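Local coordinates for protein HhaI Restriction Endonuclease (Haemophilus parahaemolyticus, PDB 6UKF) that acts as a type II restriction endonuclease, recognising the sequence GCGC in double-stranded DNA and cleaving both strands, at residues R200-D204 / D205-L209; G160-H163 / L164-K167; I141-F144 / E145-F148. All blocks are in the same frame, centred on the assembly; numbering follows the deposited sequence.

Contact 1: R200-D204 / D205-L209; sequences RISGD and DKDFL. With nucleotides of chain C.
S202 OG gives its proton to D207 OD1 at 2.6 Å, joining the two strands of a tight antiparallel beta hairpin on the face they share with R200 and L209. Both side chains carry their polar branch anti to the carbonyl carbon (chi1 -59° in each), which brings hydroxyl and carboxylate together above a non-hydrogen-bonded pair. The hydroxyl meets the carboxylate on its anti side and somewhat out of its plane.

The hairpin closes on a two-residue turn: G203 and K206 exchange backbone hydrogen bonds, and D204 and D205 between them both have left-handed backbone angles, close to a type I' turn. The two bonds differ in shape. G203 N lies in the carbonyl plane of K206, whereas K206 N sits above that of G203. Two residues back from the G203/K206 pair, beyond S202 and D207, I201 and F208 form a hydrogen-bonded pair in which F208 N reaches I201 O at 2.6 Å.

On the opposite face of the sheet, I201 CG1 touches F208 CB at 4.1 Å while the two side chains turn toward helix 169-179, where F172 meets the F208 ring edge-to-face. Strand 199-202 is an outermost strand of this four-stranded sheet, and the hairpin presents its other face to DNA. R200 runs extended from CG to NE past L209, with CG 3.7 Å from L209 CD1, and the same methyl lies over one face of the guanidinium, toward its rim. That packing probably helps to steer the group, whose NH1 and NH2 both donate, in plane, to a single phosphate oxygen, OP1 of DC6 of chain C, at 3.0 Å each. The other leucine methyl, L209 CD2, rests 3.6 Å from C3' of the same nucleotide.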
loop_
_atom_site.group_PDB
_atom_site.type_symbol
_atom_site.label_atom_id
_atom_site.label_comp_id
_atom_site.label_asym_id
_atom_site.label_seq_id
_atom_site.Cartn_x
_atom_site.Cartn_y
_atom_site.Cartn_z
ATOM N N ARG A 200 -22.229 -7.854 2.138
ATOM C CA ARG A 200 -22.336 -6.867 1.075
ATOM C C ARG A 200 -23.791 -6.761 0.640
ATOM O O ARG A 200 -24.430 -7.776 0.343
ATOM C CB ARG A 200 -21.469 -7.273 -0.119
ATOM C CG ARG A 200 -19.971 -7.223 0.152
ATOM C CD ARG A 200 -19.197 -8.147 -0.777
ATOM N NE ARG A 200 -17.769 -8.159 -0.466
ATOM C CZ ARG A 200 -16.877 -7.311 -0.971
ATOM N NH1 ARG A 200 -17.249 -6.366 -1.824
ATOM N NH2 ARG A 200 -15.603 -7.409 -0.617
ATOM N N ILE A 201 -24.313 -5.535 0.616
ATOM C CA ILE A 201 -25.648 -5.255 0.101
ATOM C C ILE A 201 -25.577 -3.958 -0.692
ATOM O O ILE A 201 -24.693 -3.126 -0.485
ATOM C CB ILE A 201 -26.731 -5.168 1.203
ATOM C CG1 ILE A 201 -26.494 -3.963 2.118
ATOM C CG2 ILE A 201 -26.767 -6.457 2.014
ATOM C CD1 ILE A 201 -27.577 -3.756 3.149
ATOM N N SER A 202 -26.526 -3.789 -1.609
ATOM C CA SER A 202 -26.522 -2.653 -2.516
ATOM C C SER A 202 -27.887 -1.981 -2.543
ATOM O O SER A 202 -28.915 -2.603 -2.261
ATOM C CB SER A 202 -26.128 -3.082 -3.941
ATOM O OG SER A 202 -24.839 -3.669 -3.958
ATOM N N GLY A 203 -27.875 -0.694 -2.883
ATOM C CA GLY A 203 -29.092 0.075 -3.052
ATOM C C GLY A 203 -28.831 1.482 -3.547
ATOM O O GLY A 203 -27.942 2.174 -3.040
ATOM N N ASP A 204 -29.601 1.918 -4.542
ATOM C CA ASP A 204 -29.513 3.283 -5.060
ATOM C C ASP A 204 -28.109 3.599 -5.576
ATOM O O ASP A 204 -27.536 4.655 -5.298
ATOM C CB ASP A 204 -29.973 4.297 -4.011
ATOM C CG ASP A 204 -30.632 5.505 -4.630
ATOM O OD1 ASP A 204 -31.451 5.320 -5.553
ATOM O OD2 ASP A 204 -30.340 6.635 -4.189
ATOM N N ASP A 205 -27.558 2.665 -6.351
ATOM C CA ASP A 205 -26.230 2.808 -6.949
ATOM C C ASP A 205 -25.137 2.970 -5.895
ATOM O O ASP A 205 -24.142 3.666 -6.110
ATOM C CB ASP A 205 -26.178 3.932 -7.989
ATOM C CG ASP A 205 -24.827 4.030 -8.668
ATOM O OD1 ASP A 205 -24.189 5.099 -8.575
ATOM O OD2 ASP A 205 -24.388 3.023 -9.263
ATOM N N LYS A 206 -25.307 2.323 -4.748
ATOM C CA LYS A 206 -24.252 2.239 -3.751
ATOM C C LYS A 206 -24.122 0.795 -3.299
ATOM O O LYS A 206 -25.122 0.148 -2.971
ATOM C CB LYS A 206 -24.528 3.150 -2.551
ATOM C CG LYS A 206 -24.267 4.624 -2.839
ATOM C CD LYS A 206 -24.243 5.465 -1.568
ATOM C CE LYS A 206 -23.797 6.892 -1.862
ATOM N NZ LYS A 206 -24.824 7.668 -2.607
ATOM N N ASP A 207 -22.893 0.292 -3.306
ATOM C CA ASP A 207 -22.575 -1.019 -2.762
ATOM C C ASP A 207 -22.049 -0.809 -1.349
ATOM O O ASP A 207 -21.068 -0.083 -1.149
ATOM C CB ASP A 207 -21.528 -1.723 -3.624
ATOM C CG ASP A 207 -21.984 -1.916 -5.059
ATOM O OD1 ASP A 207 -23.126 -2.161 -5.270
ATOM O OD2 ASP A 207 -21.077 -1.788 -6.023
ATOM N N PHE A 208 -22.708 -1.426 -0.376
ATOM C CA PHE A 208 -22.358 -1.268 1.026
ATOM C C PHE A 208 -21.637 -2.517 1.512
ATOM O O PHE A 208 -21.870 -3.623 1.018
ATOM C CB PHE A 208 -23.603 -1.027 1.886
ATOM C CG PHE A 208 -24.375 0.206 1.509
ATOM C CD1 PHE A 208 -23.965 1.457 1.939
ATOM C CD2 PHE A 208 -25.512 0.112 0.726
ATOM C CE1 PHE A 208 -24.674 2.590 1.591
ATOM C CE2 PHE A 208 -26.224 1.243 0.373
ATOM C CZ PHE A 208 -25.804 2.483 0.808
ATOM N N LEU A 209 -20.749 -2.324 2.480
ATOM C CA LEU A 209 -20.037 -3.413 3.133
ATOM C C LEU A 209 -20.176 -3.224 4.633
ATOM O O LEU A 209 -19.994 -2.112 5.139
ATOM C CB LEU A 209 -18.557 -3.417 2.741
ATOM C CG LEU A 209 -17.668 -4.456 3.430
ATOM C CD1 LEU A 209 -18.082 -5.869 3.055
ATOM C CD2 LEU A 209 -16.210 -4.209 3.077
ATOM P P DC C 6 -13.826 -3.994 -2.247
ATOM O OP1 DC C 6 -14.477 -5.307 -2.445
ATOM O OP2 DC C 6 -14.379 -2.803 -2.928
ATOM O "O5'" DC C 6 -13.771 -3.658 -0.685
ATOM C "C5'" DC C 6 -13.415 -4.675 0.244
ATOM C "C4'" DC C 6 -12.540 -4.135 1.355
ATOM O "O4'" DC C 6 -11.210 -3.830 0.831
ATOM C "C3'" DC C 6 -13.010 -2.837 2.015
ATOM O "O3'" DC C 6 -12.632 -2.852 3.388
ATOM C "C2'" DC C 6 -12.279 -1.772 1.207
ATOM C "C1'" DC C 6 -10.927 -2.448 1.025
ATOM N N1 DC C 6 -10.108 -1.976 -0.122
ATOM C C2 DC C 6 -8.726 -1.922 0.031
ATOM O O2 DC C 6 -8.233 -2.255 1.114
ATOM N N3 DC C 6 -7.962 -1.499 -1.006
ATOM C C4 DC C 6 -8.534 -1.155 -2.159
ATOM N N4 DC C 6 -7.738 -0.749 -3.154
ATOM C C5 DC C 6 -9.948 -1.214 -2.342
ATOM C C6 DC C 6 -10.690 -1.629 -1.306
#

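Contact 2: G160-H163 / L164-K167; sequences GSRH and LNSK. With EDO (1,2-ethanediol), chain M; nucleotides of chain B; nucleotides of chain C.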
loop_
_atom_site.group_PDB
_atom_site.type_symbol
_atom_site.label_atom_id
_atom_site.label_comp_id
_atom_site.label_asym_id
_atom_site.label_seq_id
_atom_site.Cartn_x
_atom_site.Cartn_y
_atom_site.Cartn_z
ATOM N N GLY A 160 -10.742 2.551 -3.009
ATOM C CA GLY A 160 -11.155 2.114 -1.695
ATOM C C GLY A 160 -12.526 2.618 -1.288
ATOM O O GLY A 160 -13.226 3.312 -2.022
ATOM N N SER A 161 -12.893 2.267 -0.062
ATOM C CA SER A 161 -14.219 2.528 0.461
ATOM C C SER A 161 -14.252 3.873 1.180
ATOM O O SER A 161 -13.240 4.562 1.324
ATOM C CB SER A 161 -14.609 1.411 1.426
ATOM O OG SER A 161 -13.715 1.382 2.528
ATOM N N ARG A 162 -15.443 4.250 1.638
ATOM C CA ARG A 162 -15.622 5.411 2.496
ATOM C C ARG A 162 -16.667 5.069 3.548
ATOM O O ARG A 162 -17.495 4.174 3.362
ATOM C CB ARG A 162 -16.025 6.659 1.697
ATOM C CG ARG A 162 -17.275 6.502 0.846
ATOM C CD ARG A 162 -17.253 7.481 -0.311
ATOM N NE ARG A 162 -18.437 7.373 -1.160
ATOM C CZ ARG A 162 -19.578 8.023 -0.949
ATOM N NH1 ARG A 162 -19.707 8.840 0.088
ATOM N NH2 ARG A 162 -20.597 7.857 -1.782
ATOM N N HIS A 163 -16.612 5.777 4.670
ATOM C CA HIS A 163 -17.572 5.530 5.735
ATOM C C HIS A 163 -18.975 5.888 5.272
ATOM O O HIS A 163 -19.176 6.861 4.540
ATOM C CB HIS A 163 -17.241 6.385 6.955
ATOM C CG HIS A 163 -16.007 5.957 7.681
ATOM N ND1 HIS A 163 -15.658 6.470 8.911
ATOM C CD2 HIS A 163 -15.041 5.066 7.355
ATOM C CE1 HIS A 163 -14.527 5.914 9.312
ATOM N NE2 HIS A 163 -14.133 5.060 8.385
ATOM N N LEU A 164 -19.952 5.100 5.710
ATOM C CA LEU A 164 -21.337 5.527 5.599
ATOM C C LEU A 164 -21.475 6.924 6.189
ATOM O O LEU A 164 -20.880 7.237 7.222
ATOM C CB LEU A 164 -22.237 4.556 6.363
ATOM C CG LEU A 164 -23.741 4.832 6.308
ATOM C CD1 LEU A 164 -24.287 4.502 4.927
ATOM C CD2 LEU A 164 -24.469 4.042 7.381
ATOM N N ASN A 165 -22.255 7.767 5.521
ATOM C CA ASN A 165 -22.458 9.143 5.949
ATOM C C ASN A 165 -23.950 9.430 6.052
ATOM O O ASN A 165 -24.793 8.635 5.625
ATOM C CB ASN A 165 -21.773 10.135 4.997
ATOM C CG ASN A 165 -22.128 9.897 3.544
ATOM O OD1 ASN A 165 -23.271 9.580 3.212
ATOM N ND2 ASN A 165 -21.142 10.046 2.664
ATOM N N SER A 166 -24.269 10.586 6.637
ATOM C CA SER A 166 -25.667 10.941 6.860
ATOM C C SER A 166 -26.436 11.005 5.547
ATOM O O SER A 166 -27.584 10.550 5.469
ATOM C CB SER A 166 -25.753 12.279 7.593
ATOM O OG SER A 166 -25.046 12.234 8.820
ATOM N N LYS A 167 -25.824 11.570 4.504
ATOM C CA LYS A 167 -26.505 11.662 3.218
ATOM C C LYS A 167 -26.895 10.288 2.688
ATOM O O LYS A 167 -27.934 10.149 2.033
ATOM C CB LYS A 167 -25.619 12.391 2.206
ATOM C CG LYS A 167 -26.225 12.510 0.815
ATOM C CD LYS A 167 -25.282 13.224 -0.142
HETATM C C1 EDO M . -12.939 5.994 4.771
HETATM O O1 EDO M . -12.059 5.197 5.570
HETATM C C2 EDO M . -13.476 7.160 5.589
HETATM O O2 EDO M . -14.518 7.810 4.851
ATOM P P DC B 2 -22.165 13.955 4.797
ATOM O OP1 DC B 2 -23.591 13.563 4.853
ATOM O OP2 DC B 2 -21.183 13.303 5.693
ATOM O "O5'" DC B 2 -21.672 13.803 3.283
ATOM C "C5'" DC B 2 -22.397 14.443 2.237
ATOM C "C4'" DC B 2 -21.643 14.355 0.921
ATOM O "O4'" DC B 2 -20.422 15.131 1.003
ATOM C "C3'" DC B 2 -21.223 12.939 0.516
ATOM O "O3'" DC B 2 -21.783 12.627 -0.759
ATOM C "C2'" DC B 2 -19.689 12.974 0.498
ATOM C "C1'" DC B 2 -19.393 14.456 0.312
ATOM N N1 DC B 2 -18.080 14.909 0.856
ATOM C C2 DC B 2 -17.172 15.565 0.009
ATOM O O2 DC B 2 -17.471 15.746 -1.178
ATOM N N3 DC B 2 -15.986 15.979 0.517
ATOM C C4 DC B 2 -15.698 15.769 1.801
ATOM N N4 DC B 2 -14.516 16.198 2.254
ATOM C C5 DC B 2 -16.608 15.110 2.679
ATOM C C6 DC B 2 -17.776 14.704 2.170
ATOM P P DG C 7 -13.119 -1.709 4.403
ATOM O OP1 DG C 7 -13.524 -2.404 5.645
ATOM O OP2 DG C 7 -14.082 -0.825 3.717
ATOM O "O5'" DG C 7 -11.790 -0.869 4.717
ATOM C "C5'" DG C 7 -10.768 -1.443 5.530
ATOM C "C4'" DG C 7 -9.823 -0.389 6.077
ATOM O "O4'" DG C 7 -8.903 0.041 5.030
ATOM C "C3'" DG C 7 -10.468 0.898 6.585
ATOM O "O3'" DG C 7 -9.679 1.423 7.664
ATOM C "C2'" DG C 7 -10.479 1.787 5.344
ATOM C "C1'" DG C 7 -9.185 1.384 4.646
ATOM N N9 DG C 7 -9.244 1.412 3.191
ATOM C C8 DG C 7 -10.261 0.945 2.396
ATOM N N7 DG C 7 -10.025 1.075 1.122
ATOM C C5 DG C 7 -8.761 1.648 1.068
ATOM C C6 DG C 7 -7.976 2.023 -0.047
ATOM O O6 DG C 7 -8.249 1.913 -1.248
ATOM N N1 DG C 7 -6.757 2.571 0.342
ATOM C C2 DG C 7 -6.350 2.737 1.643
ATOM N N2 DG C 7 -5.141 3.286 1.822
ATOM N N3 DG C 7 -7.074 2.390 2.695
ATOM C C4 DG C 7 -8.264 1.854 2.334
ATOM P P DC B 3 -21.894 11.107 -1.260
ATOM O OP1 DC B 3 -23.220 10.947 -1.896
ATOM O OP2 DC B 3 -21.521 10.228 -0.133
ATOM O "O5'" DC B 3 -20.780 11.012 -2.400
ATOM C "C5'" DC B 3 -20.850 11.884 -3.526
ATOM C "C4'" DC B 3 -19.549 11.860 -4.302
ATOM O "O4'" DC B 3 -18.519 12.534 -3.540
ATOM C "C3'" DC B 3 -19.017 10.455 -4.603
ATOM O "O3'" DC B 3 -18.859 10.296 -6.013
ATOM C "C2'" DC B 3 -17.693 10.371 -3.834
ATOM C "C1'" DC B 3 -17.303 11.836 -3.678
ATOM N N1 DC B 3 -16.449 12.137 -2.493
ATOM C C2 DC B 3 -15.254 12.847 -2.668
ATOM O O2 DC B 3 -14.921 13.203 -3.806
ATOM N N3 DC B 3 -14.490 13.121 -1.582
ATOM C C4 DC B 3 -14.882 12.722 -0.371
ATOM N N4 DC B 3 -14.097 13.014 0.670
ATOM C C5 DC B 3 -16.098 12.004 -0.174
ATOM C C6 DC B 3 -16.844 11.741 -1.251
HETATM O O HOH W 1 -18.517 9.106 2.777
#
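R162 and N165 meet through their polar ends, NH1 of the arginine lying 3.2 Å from ND2 of the asparagine. Two donors cannot bond to each other; what brings them together is what they share. A water accepts from R162 NH1 at 3.0 Å and, weakly, from N165 ND2, while donating to H163 O, so it ties both side chains to the backbone between them.

Each side chain starts with CG wedged between the backbone N and the carbonyl carbon (chi1 56° for R162, 51° for N165). Beyond that the arginine is extended as far as NE, and its guanidinium is turned 45° against the asparagine amide. N165 ND2 points to OP2 of DC3 of chain B, which R162 also approaches, although the position of that oxygen is doubtful. The amide's other end, OD1, accepts from S168 OG, which helps to fix its rotation.

S161 uses a similarly tucked chi1 to carry OG to OP2 of DG7 of chain C at 2.5 Å. H163 turns its ring away from the asparagine, with C2 of an ethanediol over one face. Further along, K167 N donates to OP1 of DC2 of chain B at 3.0 Å.

G160 N and S161 O bond to a guanine O6 and a cytosine N4, both major-groove atoms. The chemistry therefore implies base reading by the backbone, coupled to a phosphate grip on both DNA strands.

Contact 3: I141-F144 / E145-F148; sequences IEHF and EHYF. With PO4 (phosphate ion), chain Q.
F148, at the start of strand 148-156, leans against the ring of F144 across a compact turn that begins with the 3-10 residues I141 and E142 and follows strand 136-140. The buried side is tight. F148 CD2 lies over one face of the F144 ring and F144 CE2 comes to 3.7 Å from F148 CB, but the rings, inclined by 24°, are slid apart and barely overlap. I234, on the neighbouring strand, touches both. In the backbone, F144 O accepts twice, from Y147 N at 3.0 Å and F148 N at 3.3 Å, the latter almost in line with the carbonyl bond.

The outer side is looser and more polar. H146 turns the edge of its ring to the face of H143, centroids 5.6 Å apart. E145, bent at chi2 (-79°), folds its carboxylate back over the turn: OE1 makes a salt bridge to K118, while a water donates to both OE2 and E142 O. O4 of a phosphate ion, probably from the crystallisation liquor, lies at the ring edge in the plane of H146 and takes a nearly straight 2.7 Å hydrogen bond from ND1.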
loop_
_atom_site.group_PDB
_atom_site.type_symbol
_atom_site.label_atom_id
_atom_site.label_comp_id
_atom_site.label_asym_id
_atom_site.label_seq_id
_atom_site.Cartn_x
_atom_site.Cartn_y
_atom_site.Cartn_z
ATOM N N ILE A 141 17.795 2.263 2.075
ATOM C CA ILE A 141 17.126 2.185 0.776
ATOM C C ILE A 141 18.116 1.962 -0.361
ATOM O O ILE A 141 17.801 1.275 -1.339
ATOM C CB ILE A 141 16.239 3.438 0.570
ATOM C CG1 ILE A 141 15.484 3.393 -0.764
ATOM C CG2 ILE A 141 17.061 4.724 0.653
ATOM C CD1 ILE A 141 14.590 2.193 -0.939
ATOM N N GLU A 142 19.327 2.513 -0.252
ATOM C CA GLU A 142 20.291 2.380 -1.340
ATOM C C GLU A 142 20.725 0.938 -1.586
ATOM O O GLU A 142 21.306 0.665 -2.642
ATOM C CB GLU A 142 21.519 3.259 -1.088
ATOM C CG GLU A 142 22.239 2.978 0.215
ATOM C CD GLU A 142 21.827 3.915 1.337
ATOM O OE1 GLU A 142 22.652 4.138 2.246
ATOM O OE2 GLU A 142 20.680 4.419 1.337
ATOM N N HIS A 143 20.459 0.012 -0.661
ATOM C CA HIS A 143 20.852 -1.384 -0.821
ATOM C C HIS A 143 19.662 -2.319 -1.007
ATOM O O HIS A 143 19.794 -3.531 -0.815
ATOM C CB HIS A 143 21.717 -1.836 0.351
ATOM C CG HIS A 143 23.082 -1.228 0.343
ATOM N ND1 HIS A 143 24.040 -1.547 1.275
ATOM C CD2 HIS A 143 23.652 -0.327 -0.490
ATOM C CE1 HIS A 143 25.140 -0.862 1.029
ATOM N NE2 HIS A 143 24.932 -0.113 -0.038
ATOM N N PHE A 144 18.521 -1.773 -1.430
ATOM C CA PHE A 144 17.277 -2.533 -1.519
ATOM C C PHE A 144 17.442 -3.849 -2.270
ATOM O O PHE A 144 16.888 -4.876 -1.859
ATOM C CB PHE A 144 16.229 -1.659 -2.214
ATOM C CG PHE A 144 14.829 -2.164 -2.083
ATOM C CD1 PHE A 144 14.042 -1.772 -1.018
ATOM C CD2 PHE A 144 14.291 -3.016 -3.029
ATOM C CE1 PHE A 144 12.747 -2.227 -0.890
ATOM C CE2 PHE A 144 12.998 -3.476 -2.905
ATOM C CZ PHE A 144 12.227 -3.080 -1.834
ATOM N N GLU A 145 18.176 -3.838 -3.385
ATOM C CA GLU A 145 18.225 -5.013 -4.248
ATOM C C GLU A 145 18.911 -6.202 -3.586
ATOM O O GLU A 145 18.745 -7.334 -4.052
ATOM C CB GLU A 145 18.909 -4.678 -5.579
ATOM C CG GLU A 145 20.431 -4.525 -5.529
ATOM C CD GLU A 145 20.891 -3.181 -4.983
ATOM O OE1 GLU A 145 20.084 -2.421 -4.552
ATOM O OE2 GLU A 145 22.195 -2.910 -5.012
ATOM N N HIS A 146 19.686 -5.973 -2.528
ATOM C CA HIS A 146 20.340 -7.068 -1.828
ATOM C C HIS A 146 19.393 -7.833 -0.917
ATOM O O HIS A 146 19.777 -8.884 -0.392
ATOM C CB HIS A 146 21.521 -6.532 -1.018
ATOM C CG HIS A 146 22.589 -5.915 -1.865
ATOM N ND1 HIS A 146 23.358 -6.649 -2.741
ATOM C CD2 HIS A 146 23.009 -4.633 -1.977
ATOM C CE1 HIS A 146 24.209 -5.847 -3.354
ATOM N NE2 HIS A 146 24.019 -4.618 -2.907
ATOM N N TYR A 147 18.174 -7.344 -0.734
ATOM C CA TYR A 147 17.229 -7.916 0.214
ATOM C C TYR A 147 15.959 -8.438 -0.429
ATOM O O TYR A 147 15.421 -9.446 0.033
ATOM C CB TYR A 147 16.867 -6.864 1.266
ATOM C CG TYR A 147 18.058 -6.480 2.101
ATOM C CD1 TYR A 147 18.905 -5.456 1.703
ATOM C CD2 TYR A 147 18.363 -7.168 3.266
ATOM C CE1 TYR A 147 20.010 -5.113 2.456
ATOM C CE2 TYR A 147 19.463 -6.831 4.025
ATOM C CZ TYR A 147 20.285 -5.808 3.615
ATOM O OH TYR A 147 21.378 -5.471 4.377
ATOM N N PHE A 148 15.456 -7.781 -1.472
ATOM C CA PHE A 148 14.174 -8.133 -2.058
ATOM C C PHE A 148 14.308 -8.388 -3.549
ATOM O O PHE A 148 14.989 -7.643 -4.260
ATOM C CB PHE A 148 13.142 -7.011 -1.862
ATOM C CG PHE A 148 12.531 -6.980 -0.493
ATOM C CD1 PHE A 148 11.507 -7.849 -0.161
ATOM C CD2 PHE A 148 12.970 -6.077 0.459
ATOM C CE1 PHE A 148 10.937 -7.824 1.095
ATOM C CE2 PHE A 148 12.402 -6.047 1.719
ATOM C CZ PHE A 148 11.384 -6.924 2.038
HETATM P P PO4 Q . 22.666 -9.739 -4.308
HETATM O O1 PO4 Q . 21.775 -10.938 -4.093
HETATM O O2 PO4 Q . 23.787 -10.111 -5.246
HETATM O O3 PO4 Q . 21.864 -8.609 -4.904
HETATM O O4 PO4 Q . 23.247 -9.295 -2.988
HETATM O O HOH W 2 23.345 -0.864 -4.171
#

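How the contacts relate
Contacts 1 and 2 illustrate how neighbouring local structures can share one DNA-binding surface. Their centres are 11 Å apart, both reach the same four-stranded sheet, and they touch directly: K206 CE packs on R162 NH2 at 3.3 Å, F208 CE1 on L164 CD1 at 3.9 Å. Together they hold successive nucleotides, DC6 and DG7 of chain C, and reach chain B as well. Contact 3 stands on the opposite side of the chain's centre, its centre 43 Å from contact 1 and 39 Å from contact 2. It leads instead into strand 148-156, which carries the calcium site at S151 and T153; the F148 side chain is about 12 Å from that ion.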